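Long-range contacts in Nrps/pks (Streptomyces albus, PDB 4OPE), which probably catalyses a decarboxylative Claisen-type condensation that extends the polyketide chain, as a ketosynthase domain of the AT-less oxazolomycin assembly line: residues Q100-G110 against R562-A571; A444-L453 against H480-L489. One frame throughout, in Å; residues are numbered along the deposited sequence.

Contact 1: Q100-G110 against R562-A571; sequences QTVWHLLEDAG and RVSLPGYPFA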
loop_
_atom_site.group_PDB
_atom_site.type_symbol
_atom_site.label_atom_id
_atom_site.label_comp_id
_atom_site.label_asym_id
_atom_site.label_seq_id
_atom_site.Cartn_x
_atom_site.Cartn_y
_atom_site.Cartn_z
ATOM N N GLN A 100 -15.738 7.244 -9.123
ATOM C CA GLN A 100 -16.100 7.898 -10.371
ATOM C C GLN A 100 -14.927 7.907 -11.361
ATOM O O GLN A 100 -15.129 7.677 -12.552
ATOM C CB GLN A 100 -16.672 9.280 -10.114
ATOM C CG GLN A 100 -17.912 9.222 -9.189
ATOM C CD GLN A 100 -18.479 10.612 -8.855
ATOM O OE1 GLN A 100 -17.760 11.566 -8.859
ATOM N NE2 GLN A 100 -19.752 10.698 -8.520
ATOM N N THR A 101 -13.708 8.115 -10.869
ATOM C CA THR A 101 -12.534 8.084 -11.714
ATOM C C THR A 101 -12.393 6.745 -12.391
ATOM O O THR A 101 -12.190 6.659 -13.594
ATOM C CB THR A 101 -11.293 8.377 -10.873
ATOM O OG1 THR A 101 -11.398 9.715 -10.368
ATOM C CG2 THR A 101 -10.014 8.199 -11.668
ATOM N N VAL A 102 -12.564 5.667 -11.660
ATOM C CA VAL A 102 -12.427 4.358 -12.305
ATOM C C VAL A 102 -13.486 4.147 -13.360
ATOM O O VAL A 102 -13.201 3.632 -14.448
ATOM C CB VAL A 102 -12.395 3.210 -11.306
ATOM C CG1 VAL A 102 -12.323 1.881 -12.031
ATOM C CG2 VAL A 102 -11.165 3.380 -10.427
ATOM N N TRP A 103 -14.701 4.576 -13.060
ATOM C CA TRP A 103 -15.767 4.517 -14.059
ATOM C C TRP A 103 -15.320 5.255 -15.324
ATOM O O TRP A 103 -15.440 4.716 -16.440
ATOM C CB TRP A 103 -17.079 5.135 -13.564
ATOM C CG TRP A 103 -18.168 4.887 -14.549
ATOM C CD1 TRP A 103 -18.552 5.685 -15.590
ATOM C CD2 TRP A 103 -18.994 3.714 -14.615
ATOM N NE1 TRP A 103 -19.584 5.088 -16.302
ATOM C CE2 TRP A 103 -19.863 3.872 -15.737
ATOM C CE3 TRP A 103 -19.084 2.553 -13.842
ATOM C CZ2 TRP A 103 -20.788 2.900 -16.104
ATOM C CZ3 TRP A 103 -20.024 1.584 -14.200
ATOM C CH2 TRP A 103 -20.862 1.766 -15.316
ATOM N N HIS A 104 -14.811 6.483 -15.171
ATOM C CA HIS A 104 -14.427 7.233 -16.337
ATOM C C HIS A 104 -13.214 6.634 -17.029
ATOM O O HIS A 104 -13.107 6.719 -18.249
ATOM C CB HIS A 104 -14.200 8.670 -16.001
ATOM C CG HIS A 104 -15.453 9.404 -15.661
ATOM N ND1 HIS A 104 -15.517 10.339 -14.655
ATOM C CD2 HIS A 104 -16.689 9.347 -16.203
ATOM C CE1 HIS A 104 -16.739 10.835 -14.589
ATOM N NE2 HIS A 104 -17.465 10.258 -15.531
ATOM N N LEU A 105 -12.333 5.996 -16.280
ATOM C CA LEU A 105 -11.212 5.303 -16.890
ATOM C C LEU A 105 -11.697 4.223 -17.875
ATOM O O LEU A 105 -11.162 4.089 -19.016
ATOM C CB LEU A 105 -10.338 4.648 -15.798
ATOM C CG LEU A 105 -9.288 3.604 -16.177
ATOM C CD1 LEU A 105 -8.307 4.325 -17.072
ATOM C CD2 LEU A 105 -8.534 3.040 -14.980
ATOM N N LEU A 106 -12.683 3.426 -17.456
ATOM C CA LEU A 106 -13.132 2.338 -18.315
ATOM C C LEU A 106 -13.739 2.908 -19.585
ATOM O O LEU A 106 -13.483 2.424 -20.693
ATOM C CB LEU A 106 -14.092 1.465 -17.583
ATOM C CG LEU A 106 -13.500 0.234 -16.903
ATOM C CD1 LEU A 106 -12.079 0.351 -16.388
ATOM C CD2 LEU A 106 -14.447 -0.205 -15.817
ATOM N N GLU A 107 -14.470 4.004 -19.445
ATOM C CA GLU A 107 -14.999 4.676 -20.622
ATOM C C GLU A 107 -13.887 5.194 -21.521
ATOM O O GLU A 107 -13.943 5.040 -22.733
ATOM C CB GLU A 107 -15.966 5.786 -20.237
ATOM C CG GLU A 107 -17.148 5.237 -19.454
ATOM C CD GLU A 107 -18.266 6.243 -19.243
ATOM O OE1 GLU A 107 -17.928 7.484 -19.103
ATOM O OE2 GLU A 107 -19.458 5.772 -19.214
ATOM N N ASP A 108 -12.833 5.738 -20.949
ATOM C CA ASP A 108 -11.756 6.241 -21.800
ATOM C C ASP A 108 -11.022 5.102 -22.505
ATOM O O ASP A 108 -10.654 5.227 -23.638
ATOM C CB ASP A 108 -10.786 7.125 -21.036
ATOM C CG ASP A 108 -9.691 7.691 -21.937
ATOM O OD1 ASP A 108 -9.944 8.641 -22.751
ATOM O OD2 ASP A 108 -8.557 7.176 -21.817
ATOM N N ALA A 109 -10.845 3.981 -21.843
ATOM C CA ALA A 109 -10.301 2.820 -22.487
ATOM C C ALA A 109 -11.235 2.142 -23.491
ATOM O O ALA A 109 -10.808 1.149 -24.070
ATOM C CB ALA A 109 -9.910 1.795 -21.427
ATOM N N GLY A 110 -12.491 2.597 -23.665
ATOM C CA GLY A 110 -13.453 1.867 -24.497
ATOM C C GLY A 110 -13.882 0.452 -24.034
ATOM O O GLY A 110 -14.065 -0.469 -24.818
ATOM N N ARG A 562 -11.163 4.527 -32.248
ATOM C CA ARG A 562 -11.875 5.187 -31.163
ATOM C C ARG A 562 -11.451 6.613 -30.833
ATOM O O ARG A 562 -10.371 7.067 -31.147
ATOM C CB ARG A 562 -11.909 4.276 -29.948
ATOM C CG ARG A 562 -12.818 3.065 -30.236
ATOM C CD ARG A 562 -13.076 2.181 -29.026
ATOM N NE ARG A 562 -11.847 1.811 -28.305
ATOM C CZ ARG A 562 -11.515 0.562 -27.946
ATOM N NH1 ARG A 562 -12.290 -0.484 -28.223
ATOM N NH2 ARG A 562 -10.396 0.346 -27.278
ATOM N N VAL A 563 -12.368 7.325 -30.214
ATOM C CA VAL A 563 -12.144 8.671 -29.750
ATOM C C VAL A 563 -12.644 8.793 -28.335
ATOM O O VAL A 563 -13.439 7.981 -27.849
ATOM C CB VAL A 563 -12.847 9.704 -30.635
ATOM C CG1 VAL A 563 -12.255 9.626 -32.027
ATOM C CG2 VAL A 563 -14.351 9.486 -30.705
ATOM N N SER A 564 -12.171 9.822 -27.677
ATOM C CA SER A 564 -12.509 10.081 -26.299
ATOM C C SER A 564 -13.666 11.008 -26.311
ATOM O O SER A 564 -13.566 12.086 -26.879
ATOM C CB SER A 564 -11.357 10.810 -25.683
ATOM O OG SER A 564 -10.179 10.044 -25.800
ATOM N N LEU A 565 -14.769 10.602 -25.707
ATOM C CA LEU A 565 -15.965 11.422 -25.602
ATOM C C LEU A 565 -16.252 11.668 -24.151
ATOM O O LEU A 565 -15.857 10.879 -23.292
ATOM C CB LEU A 565 -17.166 10.702 -26.196
ATOM C CG LEU A 565 -17.013 10.217 -27.647
ATOM C CD1 LEU A 565 -17.970 9.094 -27.956
ATOM C CD2 LEU A 565 -17.214 11.355 -28.643
ATOM N N PRO A 566 -16.995 12.739 -23.851
ATOM C CA PRO A 566 -17.264 13.019 -22.463
ATOM C C PRO A 566 -17.799 11.799 -21.712
ATOM O O PRO A 566 -18.600 11.029 -22.247
ATOM C CB PRO A 566 -18.280 14.119 -22.531
ATOM C CG PRO A 566 -18.008 14.804 -23.834
ATOM C CD PRO A 566 -17.564 13.734 -24.765
ATOM N N GLY A 567 -17.356 11.623 -20.481
ATOM C CA GLY A 567 -17.747 10.477 -19.686
ATOM C C GLY A 567 -19.106 10.663 -19.018
ATOM O O GLY A 567 -19.686 11.749 -19.070
ATOM N N TYR A 568 -19.608 9.592 -18.394
ATOM C CA TYR A 568 -20.920 9.608 -17.771
ATOM C C TYR A 568 -21.052 10.769 -16.785
ATOM O O TYR A 568 -20.213 10.936 -15.935
ATOM C CB TYR A 568 -21.148 8.296 -17.016
ATOM C CG TYR A 568 -22.524 8.166 -16.431
ATOM C CD1 TYR A 568 -23.580 7.765 -17.209
ATOM C CD2 TYR A 568 -22.768 8.420 -15.103
ATOM C CE1 TYR A 568 -24.842 7.590 -16.680
ATOM C CE2 TYR A 568 -24.039 8.292 -14.570
ATOM C CZ TYR A 568 -25.074 7.884 -15.383
ATOM O OH TYR A 568 -26.346 7.747 -14.917
ATOM N N PRO A 569 -22.109 11.583 -16.915
ATOM C CA PRO A 569 -22.329 12.679 -15.994
ATOM C C PRO A 569 -23.027 12.261 -14.696
ATOM O O PRO A 569 -24.216 12.367 -14.565
ATOM C CB PRO A 569 -23.193 13.640 -16.801
ATOM C CG PRO A 569 -23.992 12.761 -17.695
ATOM C CD PRO A 569 -23.177 11.510 -17.930
ATOM N N PHE A 570 -22.256 11.834 -13.718
ATOM C CA PHE A 570 -22.804 11.404 -12.451
ATOM C C PHE A 570 -23.667 12.476 -11.827
ATOM O O PHE A 570 -23.488 13.656 -12.062
ATOM C CB PHE A 570 -21.675 11.042 -11.495
ATOM C CG PHE A 570 -21.002 9.760 -11.840
ATOM C CD1 PHE A 570 -21.648 8.553 -11.632
ATOM C CD2 PHE A 570 -19.757 9.757 -12.413
ATOM C CE1 PHE A 570 -21.034 7.355 -11.963
ATOM C CE2 PHE A 570 -19.136 8.577 -12.745
ATOM C CZ PHE A 570 -19.762 7.362 -12.503
ATOM N N ALA A 571 -24.605 12.033 -11.011
ATOM C CA ALA A 571 -25.408 12.961 -10.265
ATOM C C ALA A 571 -24.483 13.592 -9.279
ATOM O O ALA A 571 -23.559 12.922 -8.820
ATOM C CB ALA A 571 -26.532 12.248 -9.532
HETATM O O HOH W 1 -21.161 13.072 -8.472
HETATM O O HOH W 2 -14.626 7.840 -24.421
#
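H104 and G567 bring the two backbones nearest, CA to CA 5.7 Å, where the irregular, extended chain 562-571 runs antiparallel to the final turns of helix 93-108. Q100, the consecutive W103 and H104, and E107 lie at three- and four-residue intervals along the side of the helix that meets it. The imidazole of H104 donates from NE2 to Y568 O at 2.9 Å, in the ring plane and almost straight (174°). Y568 N gives its hydrogen to E107 OE1 at 2.8 Å, on the syn side of the carboxylate. W103 NE1 offers the other oxygen, E107 OE2, a weak bond from within the helix. G567 suits its place because, without a side chain, its CA can lie against both H104 and E107.

Two residues beyond Y568, F570 has CG anti to its carbonyl carbon (chi1 -73°); the ring continues toward the helix and sets its edge toward the face of the W103 pyrrole ring, an offset edge-to-face pair with centroids 5.2 Å apart. Over one face of F570 lies the extended side chain of Q100, its CG making a CH-pi contact 3.9 Å from the ring centroid while its amide runs nearly parallel to the ring. Y568 CD2 lies over the rim of the opposite face.

At the helix end G110, with positive phi, closes a Schellman motif. S564 OG reaches D108 OD1 only weakly, at 3.4 Å; its stronger partner is R260, while D108 OD2 accepts from V14 N.

E107 and H104 thus meet the N and O of Y568, arginines outside the pair, among them R467 and R491, take other carbonyls, and an aromatic cluster supplies the apolar hold, consistent with a post-ketosynthase linker wrapping back over the catalytic domain.

Contact 2: A444-L453 against H480-L489; sequences AQEPPYVCAL and HPAAVAATLL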
loop_
_atom_site.group_PDB
_atom_site.type_symbol
_atom_site.label_atom_id
_atom_site.label_comp_id
_atom_site.label_asym_id
_atom_site.label_seq_id
_atom_site.Cartn_x
_atom_site.Cartn_y
_atom_site.Cartn_z
ATOM N N ALA A 444 -13.126 2.312 -42.630
ATOM C CA ALA A 444 -14.276 2.752 -41.841
ATOM C C ALA A 444 -15.595 2.345 -42.463
ATOM O O ALA A 444 -15.730 2.246 -43.677
ATOM C CB ALA A 444 -14.264 4.264 -41.638
ATOM N N GLN A 445 -16.562 2.133 -41.591
ATOM C CA GLN A 445 -17.945 1.941 -41.958
ATOM C C GLN A 445 -18.485 3.237 -42.629
ATOM O O GLN A 445 -18.025 4.340 -42.304
ATOM C CB GLN A 445 -18.700 1.592 -40.667
ATOM C CG GLN A 445 -20.093 1.019 -40.842
ATOM C CD GLN A 445 -20.934 1.230 -39.595
ATOM O OE1 GLN A 445 -22.105 1.626 -39.682
ATOM N NE2 GLN A 445 -20.330 0.997 -38.419
ATOM N N GLU A 446 -19.425 3.099 -43.577
ATOM C CA GLU A 446 -20.031 4.251 -44.272
ATOM C C GLU A 446 -21.363 4.585 -43.617
ATOM O O GLU A 446 -21.994 3.725 -43.024
ATOM C CB GLU A 446 -20.251 3.991 -45.787
ATOM C CG GLU A 446 -19.008 4.138 -46.684
ATOM C CD GLU A 446 -18.859 5.498 -47.406
ATOM O OE1 GLU A 446 -18.837 6.579 -46.762
ATOM O OE2 GLU A 446 -18.712 5.488 -48.649
ATOM N N PRO A 447 -21.800 5.841 -43.733
ATOM C CA PRO A 447 -23.045 6.216 -43.106
ATOM C C PRO A 447 -24.249 5.441 -43.638
ATOM O O PRO A 447 -24.155 4.721 -44.607
ATOM C CB PRO A 447 -23.182 7.723 -43.442
ATOM C CG PRO A 447 -22.251 7.972 -44.575
ATOM C CD PRO A 447 -21.122 6.999 -44.343
ATOM N N PRO A 448 -25.378 5.569 -42.976
ATOM C CA PRO A 448 -25.495 6.266 -41.715
ATOM C C PRO A 448 -24.986 5.415 -40.533
ATOM O O PRO A 448 -24.525 4.250 -40.693
ATOM C CB PRO A 448 -26.978 6.540 -41.616
ATOM C CG PRO A 448 -27.587 5.348 -42.289
ATOM C CD PRO A 448 -26.660 5.042 -43.441
ATOM N N TYR A 449 -24.996 6.047 -39.368
ATOM C CA TYR A 449 -24.450 5.466 -38.209
ATOM C C TYR A 449 -25.503 5.654 -37.170
ATOM O O TYR A 449 -26.389 6.506 -37.316
ATOM C CB TYR A 449 -23.171 6.171 -37.778
ATOM C CG TYR A 449 -22.075 6.269 -38.813
ATOM C CD1 TYR A 449 -21.290 5.183 -39.147
ATOM C CD2 TYR A 449 -21.771 7.498 -39.411
ATOM C CE1 TYR A 449 -20.272 5.307 -40.089
ATOM C CE2 TYR A 449 -20.746 7.622 -40.349
ATOM C CZ TYR A 449 -20.018 6.520 -40.694
ATOM O OH TYR A 449 -19.013 6.657 -41.626
ATOM N N VAL A 450 -25.402 4.848 -36.115
ATOM C CA VAL A 450 -26.289 5.014 -34.977
ATOM C C VAL A 450 -25.494 5.585 -33.847
ATOM O O VAL A 450 -24.384 5.128 -33.593
ATOM C CB VAL A 450 -26.924 3.693 -34.525
ATOM C CG1 VAL A 450 -25.870 2.673 -34.158
ATOM C CG2 VAL A 450 -27.863 3.941 -33.360
ATOM N N CYS A 451 -26.050 6.602 -33.206
ATOM C CA CYS A 451 -25.515 7.125 -31.986
ATOM C C CYS A 451 -26.383 6.619 -30.874
ATOM O O CYS A 451 -27.548 6.972 -30.771
ATOM C CB CYS A 451 -25.578 8.640 -31.965
ATOM S SG CYS A 451 -25.424 9.407 -30.317
ATOM N N ALA A 452 -25.815 5.825 -29.997
ATOM C CA ALA A 452 -26.631 5.204 -28.978
ATOM C C ALA A 452 -26.148 5.650 -27.579
ATOM O O ALA A 452 -24.997 5.441 -27.225
ATOM C CB ALA A 452 -26.548 3.699 -29.161
ATOM N N LEU A 453 -27.032 6.272 -26.814
ATOM C CA LEU A 453 -26.703 6.825 -25.507
ATOM C C LEU A 453 -27.594 6.187 -24.485
ATOM O O LEU A 453 -28.729 5.833 -24.803
ATOM C CB LEU A 453 -26.984 8.310 -25.448
ATOM C CG LEU A 453 -26.229 9.236 -26.387
ATOM C CD1 LEU A 453 -26.591 10.690 -26.101
ATOM C CD2 LEU A 453 -24.753 9.086 -26.173
ATOM N N HIS A 480 -13.948 11.360 -36.454
ATOM C CA HIS A 480 -14.597 10.546 -37.456
ATOM C C HIS A 480 -15.933 10.053 -36.890
ATOM O O HIS A 480 -15.992 9.575 -35.760
ATOM C CB HIS A 480 -13.748 9.357 -37.857
ATOM C CG HIS A 480 -14.198 8.722 -39.140
ATOM N ND1 HIS A 480 -15.375 8.016 -39.238
ATOM C CD2 HIS A 480 -13.663 8.721 -40.375
ATOM C CE1 HIS A 480 -15.552 7.612 -40.480
ATOM N NE2 HIS A 480 -14.518 8.017 -41.190
ATOM N N PRO A 481 -17.017 10.176 -37.686
ATOM C CA PRO A 481 -18.358 9.866 -37.180
ATOM C C PRO A 481 -18.529 8.396 -36.786
ATOM O O PRO A 481 -19.277 8.050 -35.843
ATOM C CB PRO A 481 -19.270 10.223 -38.355
ATOM C CG PRO A 481 -18.372 10.237 -39.546
ATOM C CD PRO A 481 -17.040 10.651 -39.087
ATOM N N ALA A 482 -17.891 7.531 -37.550
ATOM C CA ALA A 482 -17.926 6.105 -37.256
ATOM C C ALA A 482 -17.267 5.811 -35.929
ATOM O O ALA A 482 -17.656 4.882 -35.246
ATOM C CB ALA A 482 -17.269 5.316 -38.370
ATOM N N ALA A 483 -16.276 6.613 -35.581
ATOM C CA ALA A 483 -15.537 6.483 -34.340
ATOM C C ALA A 483 -16.397 6.919 -33.146
ATOM O O ALA A 483 -16.318 6.352 -32.046
ATOM C CB ALA A 483 -14.244 7.316 -34.415
ATOM N N VAL A 484 -17.213 7.937 -33.371
ATOM C CA VAL A 484 -18.070 8.426 -32.330
ATOM C C VAL A 484 -19.090 7.349 -32.024
ATOM O O VAL A 484 -19.324 7.013 -30.874
ATOM C CB VAL A 484 -18.750 9.722 -32.760
ATOM C CG1 VAL A 484 -19.854 10.105 -31.782
ATOM C CG2 VAL A 484 -17.733 10.856 -32.831
ATOM N N ALA A 485 -19.697 6.822 -33.069
ATOM C CA ALA A 485 -20.629 5.702 -32.962
ATOM C C ALA A 485 -20.008 4.523 -32.254
ATOM O O ALA A 485 -20.598 3.995 -31.311
ATOM C CB ALA A 485 -21.074 5.248 -34.362
ATOM N N ALA A 486 -18.837 4.099 -32.737
ATOM C CA ALA A 486 -18.190 2.895 -32.209
ATOM C C ALA A 486 -17.929 3.050 -30.710
ATOM O O ALA A 486 -18.219 2.151 -29.937
ATOM C CB ALA A 486 -16.893 2.566 -32.948
ATOM N N THR A 487 -17.421 4.211 -30.321
ATOM C CA THR A 487 -17.001 4.431 -28.968
ATOM C C THR A 487 -18.163 4.283 -27.996
ATOM O O THR A 487 -18.050 3.599 -26.968
ATOM C CB THR A 487 -16.350 5.815 -28.840
ATOM O OG1 THR A 487 -15.080 5.799 -29.536
ATOM C CG2 THR A 487 -16.152 6.201 -27.385
ATOM N N LEU A 488 -19.291 4.873 -28.348
ATOM C CA LEU A 488 -20.465 4.854 -27.496
ATOM C C LEU A 488 -21.039 3.463 -27.335
ATOM O O LEU A 488 -21.579 3.122 -26.290
ATOM C CB LEU A 488 -21.526 5.790 -28.050
ATOM C CG LEU A 488 -21.130 7.271 -27.930
ATOM C CD1 LEU A 488 -21.985 8.121 -28.849
ATOM C CD2 LEU A 488 -21.199 7.762 -26.489
ATOM N N LEU A 489 -20.867 2.640 -28.354
ATOM C CA LEU A 489 -21.346 1.270 -28.288
ATOM C C LEU A 489 -20.456 0.358 -27.439
ATOM O O LEU A 489 -20.814 -0.809 -27.200
ATOM C CB LEU A 489 -21.505 0.695 -29.680
ATOM C CG LEU A 489 -22.567 1.434 -30.491
ATOM C CD1 LEU A 489 -22.575 0.960 -31.941
ATOM C CD2 LEU A 489 -23.920 1.226 -29.815
HETATM O O HOH W 3 -23.440 4.702 -30.965
HETATM O O HOH W 4 -23.644 4.434 -25.063
#
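Y449 lays its ring flat over the first turn of helix 481-488, with P481 C and A482 CA over one face and P447 CA over the other. Its CG, anti to the carbonyl carbon (chi1 -55°), directs the ring to A482, whose CB meets CE1 at 3.5 Å. The hydroxyl donates to Q445 O at 2.6 Å, tying the ring to the preceding loop. H480, the N-cap, has CG anti to its backbone N (chi1 -164°), which lets ND1 accept from A482 N at 3.1 Å while CE1 faces the Y449 hydroxyl.

Small side chains permit the close approach farther along: A485 CB rests against V450 O. L488 then forks, CD1 toward C451 SG at 4.0 Å and CD2 toward L453 CD2 at 3.8 Å, and L489 CD2 packs on A452 CB. No direct hydrogen bond joins the segments; one water links V450 O and A452 N with A485 O, and another links A452 O with L488 O.

Strand 449-455 is an outer strand of a three-stranded antiparallel sheet, paired with strand 496-502. Helix 541-550 touches V450 and A452, and helix 458-473 touches L453.

In the fold
The centre of contact 1 is about 12 Å from the centre of the chain, and the contact joins a helix of the ketosynthase body to a late, irregular chain; the centre of contact 2 is about 26 Å from it, within what is probably the flanking subdomain after the ketosynthase, built on a three-stranded sheet. Though peripheral, contact 2 is largely apolar and buried, exposed mainly at its loop end, and waters bridge its backbones. The partly buried contact 1 relies instead on direct side-chain-to-backbone hydrogen bonds and aromatic rings. The two meet through chain 562-571: V563 N probably bonds to T487 OG1, and L565 packs on T487 and L488. That chain therefore touches both the body and the probable subdomain.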